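Local structure of Serine/threonine-protein kinase Tel1 (Chaetomium thermophilum, 6SKY) at residues A[2515-2523]-A[2653-2661]. The protein probably senses DNA damage as an ATM-type kinase, phosphorylating serine or threonine in Ser/Thr-Gln motifs to switch on checkpoint signalling. Numbering follows the deposited sequence.
Sequences RVYHALAMD and PLTSSSGLI
Tyr2517 lays one face of its ring against Leu2660, whose CD1 stands 3.9 Å from the ring centroid, 2° off the normal, a CH-pi contact; Leu2660 CD2 lies 3.6 Å from Tyr2517 CD1. Leu2654 CD1 packs against Tyr2517 CB, while the phenol OH hydrogen-bonds Gln2607 and the ring meets Phe2546 edge-to-face. A serine in place of this tyrosine would probably leave Leu2660 without its aromatic platform and Gln2607 without its phenolic partner. The next residue, His2518, has CG anti to the backbone N (chi1 175°), which carries the imidazole to the hairpin's turn. There Thr2655 CG2 sits over one face of the His2518 ring, 4.2 Å from its centroid, a CH-pi contact, and Ser2658 OG, which donates to Thr2655 OG1, lies oblique to the imidazole. The methyl of Ala2521 rests 3.8 Å from Ser2658 CB, and Met2522, bent at chi2 and chi3, brings CE beside Ser2658 CB. Helix 2507-2522 thus crosses the hairpin of strands 2651-2655 and 2658-2662, at the edge of the kinase N-lobe sheet, with the Leu2660 side chain about 10 Å from the bound nucleotide analogue. Apolar and CH-pi packing governs the Tyr2517 end, whereas His2518 meets a hydroxyl-bearing turn.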
ATOM      1  N   ARG A2515     -20.644  23.644 -50.380  1.00 44.28           N
ATOM      2  CA  ARG A2515     -21.419  23.179 -51.524  1.00 44.28           C
ATOM      3  C   ARG A2515     -20.517  22.576 -52.591  1.00 44.28           C
ATOM      4  O   ARG A2515     -20.798  21.495 -53.120  1.00 44.28           O
ATOM      5  CB  ARG A2515     -22.250  24.317 -52.097  1.00 44.28           C
ATOM      6  CG  ARG A2515     -23.338  24.772 -51.170  1.00 44.28           C
ATOM      7  CD  ARG A2515     -24.329  25.662 -51.868  1.00 44.28           C
ATOM      8  NE  ARG A2515     -25.442  25.987 -50.991  1.00 44.28           N
ATOM      9  CZ  ARG A2515     -26.463  25.171 -50.757  1.00 44.28           C
ATOM     10  NH1 ARG A2515     -27.438  25.542 -49.943  1.00 44.28           N
ATOM     11  NH2 ARG A2515     -26.510  23.982 -51.337  1.00 44.28           N
ATOM     12  N   VAL A2516     -19.407  23.245 -52.904  1.00 44.19           N
ATOM     13  CA  VAL A2516     -18.562  22.691 -53.961  1.00 44.19           C
ATOM     14  C   VAL A2516     -17.777  21.474 -53.476  1.00 44.19           C
ATOM     15  O   VAL A2516     -17.536  20.547 -54.254  1.00 44.19           O
ATOM     16  CB  VAL A2516     -17.634  23.758 -54.564  1.00 44.19           C
ATOM     17  CG1 VAL A2516     -18.449  24.931 -55.042  1.00 44.19           C
ATOM     18  CG2 VAL A2516     -16.591  24.193 -53.583  1.00 44.19           C
ATOM     19  N   TYR A2517     -17.383  21.430 -52.200  1.00 40.03           N
ATOM     20  CA  TYR A2517     -16.729  20.230 -51.678  1.00 40.03           C
ATOM     21  C   TYR A2517     -17.654  19.027 -51.748  1.00 40.03           C
ATOM     22  O   TYR A2517     -17.233  17.931 -52.121  1.00 40.03           O
ATOM     23  CB  TYR A2517     -16.281  20.443 -50.236  1.00 40.03           C
ATOM     24  CG  TYR A2517     -14.837  20.817 -50.070  1.00 40.03           C
ATOM     25  CD1 TYR A2517     -13.839  19.979 -50.495  1.00 40.03           C
ATOM     26  CD2 TYR A2517     -14.478  21.996 -49.459  1.00 40.03           C
ATOM     27  CE1 TYR A2517     -12.529  20.312 -50.338  1.00 40.03           C
ATOM     28  CE2 TYR A2517     -13.172  22.334 -49.300  1.00 40.03           C
ATOM     29  CZ  TYR A2517     -12.204  21.489 -49.739  1.00 40.03           C
ATOM     30  OH  TYR A2517     -10.890  21.824 -49.580  1.00 40.03           O
ATOM     31  N   HIS A2518     -18.921  19.212 -51.390  1.00 45.38           N
ATOM     32  CA  HIS A2518     -19.875  18.114 -51.453  1.00 45.38           C
ATOM     33  C   HIS A2518     -20.137  17.688 -52.889  1.00 45.38           C
ATOM     34  O   HIS A2518     -20.241  16.490 -53.179  1.00 45.38           O
ATOM     35  CB  HIS A2518     -21.167  18.528 -50.763  1.00 45.38           C
ATOM     36  CG  HIS A2518     -22.263  17.524 -50.881  1.00 45.38           C
ATOM     37  ND1 HIS A2518     -23.529  17.857 -51.302  1.00 45.38           N
ATOM     38  CD2 HIS A2518     -22.286  16.196 -50.631  1.00 45.38           C
ATOM     39  CE1 HIS A2518     -24.286  16.775 -51.306  1.00 45.38           C
ATOM     40  NE2 HIS A2518     -23.555  15.753 -50.905  1.00 45.38           N
ATOM     41  N   ALA A2519     -20.257  18.652 -53.805  1.00 47.99           N
ATOM     42  CA  ALA A2519     -20.445  18.299 -55.207  1.00 47.99           C
ATOM     43  C   ALA A2519     -19.262  17.505 -55.731  1.00 47.99           C
ATOM     44  O   ALA A2519     -19.439  16.534 -56.472  1.00 47.99           O
ATOM     45  CB  ALA A2519     -20.657  19.554 -56.045  1.00 47.99           C
ATOM     46  N   LEU A2520     -18.047  17.895 -55.353  1.00 47.37           N
ATOM     47  CA  LEU A2520     -16.872  17.144 -55.771  1.00 47.37           C
ATOM     48  C   LEU A2520     -16.850  15.757 -55.148  1.00 47.37           C
ATOM     49  O   LEU A2520     -16.435  14.789 -55.791  1.00 47.37           O
ATOM     50  CB  LEU A2520     -15.608  17.910 -55.406  1.00 47.37           C
ATOM     51  CG  LEU A2520     -14.288  17.244 -55.757  1.00 47.37           C
ATOM     52  CD1 LEU A2520     -14.025  17.365 -57.236  1.00 47.37           C
ATOM     53  CD2 LEU A2520     -13.185  17.882 -54.971  1.00 47.37           C
ATOM     54  N   ALA A2521     -17.292  15.640 -53.897  1.00 49.89           N
ATOM     55  CA  ALA A2521     -17.323  14.340 -53.238  1.00 49.89           C
ATOM     56  C   ALA A2521     -18.268  13.386 -53.949  1.00 49.89           C
ATOM     57  O   ALA A2521     -17.933  12.224 -54.192  1.00 49.89           O
ATOM     58  CB  ALA A2521     -17.734  14.506 -51.778  1.00 49.89           C
ATOM     59  N   MET A2522     -19.459  13.866 -54.298  1.00 57.76           N
ATOM     60  CA  MET A2522     -20.473  12.989 -54.864  1.00 57.76           C
ATOM     61  C   MET A2522     -20.173  12.569 -56.297  1.00 57.76           C
ATOM     62  O   MET A2522     -20.765  11.599 -56.778  1.00 57.76           O
ATOM     63  CB  MET A2522     -21.837  13.674 -54.801  1.00 57.76           C
ATOM     64  CG  MET A2522     -22.418  13.805 -53.405  1.00 57.76           C
ATOM     65  SD  MET A2522     -22.837  12.218 -52.671  1.00 57.76           S
ATOM     66  CE  MET A2522     -21.435  11.965 -51.597  1.00 57.76           C
ATOM     67  N   ASP A2523     -19.270  13.257 -56.984  1.00 66.62           N
ATOM     68  CA  ASP A2523     -19.073  13.056 -58.418  1.00 66.62           C
ATOM     69  C   ASP A2523     -18.158  11.864 -58.662  1.00 66.62           C
ATOM     70  O   ASP A2523     -16.938  11.969 -58.547  1.00 66.62           O
ATOM     71  CB  ASP A2523     -18.500  14.314 -59.050  1.00 66.62           C
ATOM     72  CG  ASP A2523     -18.072  14.097 -60.475  1.00 66.62           C
ATOM     73  OD1 ASP A2523     -18.878  13.556 -61.258  1.00 66.62           O
ATOM     74  OD2 ASP A2523     -16.934  14.472 -60.820  1.00 66.62           O
ATOM     75  N   PRO A2653     -17.568  15.740 -41.174  1.00 32.51           N
ATOM     76  CA  PRO A2653     -18.701  15.261 -41.970  1.00 32.51           C
ATOM     77  C   PRO A2653     -19.451  16.436 -42.574  1.00 32.51           C
ATOM     78  O   PRO A2653     -19.833  17.368 -41.866  1.00 32.51           O
ATOM     79  CB  PRO A2653     -19.565  14.517 -40.948  1.00 32.51           C
ATOM     80  CG  PRO A2653     -18.718  14.378 -39.747  1.00 32.51           C
ATOM     81  CD  PRO A2653     -17.795  15.524 -39.743  1.00 32.51           C
ATOM     82  N   LEU A2654     -19.649  16.401 -43.889  1.00 38.89           N
ATOM     83  CA  LEU A2654     -20.375  17.473 -44.557  1.00 38.89           C
ATOM     84  C   LEU A2654     -21.861  17.159 -44.615  1.00 38.89           C
ATOM     85  O   LEU A2654     -22.692  17.949 -44.164  1.00 38.89           O
ATOM     86  CB  LEU A2654     -19.818  17.694 -45.963  1.00 38.89           C
ATOM     87  CG  LEU A2654     -18.479  18.410 -46.049  1.00 38.89           C
ATOM     88  CD1 LEU A2654     -18.010  18.437 -47.471  1.00 38.89           C
ATOM     89  CD2 LEU A2654     -18.612  19.805 -45.514  1.00 38.89           C
ATOM     90  N   THR A2655     -22.205  16.007 -45.170  1.00 47.32           N
ATOM     91  CA  THR A2655     -23.582  15.548 -45.216  1.00 47.32           C
ATOM     92  C   THR A2655     -23.632  14.129 -44.679  1.00 47.32           C
ATOM     93  O   THR A2655     -22.622  13.621 -44.191  1.00 47.32           O
ATOM     94  CB  THR A2655     -24.123  15.620 -46.640  1.00 47.32           C
ATOM     95  OG1 THR A2655     -23.154  15.081 -47.542  1.00 47.32           O
ATOM     96  CG2 THR A2655     -24.394  17.055 -47.025  1.00 47.32           C
ATOM     97  N   SER A2656     -24.782  13.474 -44.758  1.00 58.46           N
ATOM     98  CA  SER A2656     -24.870  12.085 -44.328  1.00 58.46           C
ATOM     99  C   SER A2656     -24.228  11.130 -45.311  1.00 58.46           C
ATOM    100  O   SER A2656     -24.352   9.916 -45.146  1.00 58.46           O
ATOM    101  CB  SER A2656     -26.328  11.683 -44.108  1.00 58.46           C
ATOM    102  OG  SER A2656     -26.828  12.214 -42.895  1.00 58.46           O
ATOM    103  N   SER A2657     -23.547  11.646 -46.326  1.00 54.97           N
ATOM    104  CA  SER A2657     -22.953  10.797 -47.346  1.00 54.97           C
ATOM    105  C   SER A2657     -21.566  11.256 -47.771  1.00 54.97           C
ATOM    106  O   SER A2657     -21.014  10.694 -48.719  1.00 54.97           O
ATOM    107  CB  SER A2657     -23.867  10.746 -48.565  1.00 54.97           C
ATOM    108  OG  SER A2657     -24.269  12.052 -48.938  1.00 54.97           O
ATOM    109  N   SER A2658     -20.982  12.250 -47.114  1.00 46.95           N
ATOM    110  CA  SER A2658     -19.735  12.813 -47.599  1.00 46.95           C
ATOM    111  C   SER A2658     -18.993  13.482 -46.457  1.00 46.95           C
ATOM    112  O   SER A2658     -19.584  13.912 -45.465  1.00 46.95           O
ATOM    113  CB  SER A2658     -19.981  13.814 -48.732  1.00 46.95           C
ATOM    114  OG  SER A2658     -20.777  14.895 -48.291  1.00 46.95           O
ATOM    115  N   GLY A2659     -17.683  13.583 -46.625  1.00 37.75           N
ATOM    116  CA  GLY A2659     -16.882  14.249 -45.620  1.00 37.75           C
ATOM    117  C   GLY A2659     -15.510  14.583 -46.142  1.00 37.75           C
ATOM    118  O   GLY A2659     -15.113  14.179 -47.234  1.00 37.75           O
ATOM    119  N   LEU A2660     -14.796  15.354 -45.340  1.00 31.94           N
ATOM    120  CA  LEU A2660     -13.395  15.662 -45.564  1.00 31.94           C
ATOM    121  C   LEU A2660     -12.590  15.050 -44.432  1.00 31.94           C
ATOM    122  O   LEU A2660     -12.849  15.333 -43.261  1.00 31.94           O
ATOM    123  CB  LEU A2660     -13.159  17.164 -45.612  1.00 31.94           C
ATOM    124  CG  LEU A2660     -13.985  17.949 -46.610  1.00 31.94           C
ATOM    125  CD1 LEU A2660     -13.637  19.395 -46.483  1.00 31.94           C
ATOM    126  CD2 LEU A2660     -13.686  17.450 -47.989  1.00 31.94           C
ATOM    127  N   ILE A2661     -11.611  14.233 -44.777  1.00 29.97           N
ATOM    128  CA  ILE A2661     -10.730  13.624 -43.795  1.00 29.97           C
ATOM    129  C   ILE A2661      -9.336  14.188 -43.986  1.00 29.97           C
ATOM    130  O   ILE A2661      -8.868  14.348 -45.114  1.00 29.97           O
ATOM    131  CB  ILE A2661     -10.734  12.095 -43.914  1.00 29.97           C
ATOM    132  CG1 ILE A2661     -12.160  11.589 -43.846  1.00 29.97           C
ATOM    133  CG2 ILE A2661      -9.974  11.496 -42.797  1.00 29.97           C
ATOM    134  CD1 ILE A2661     -12.254  10.114 -43.842  1.00 29.97           C
TER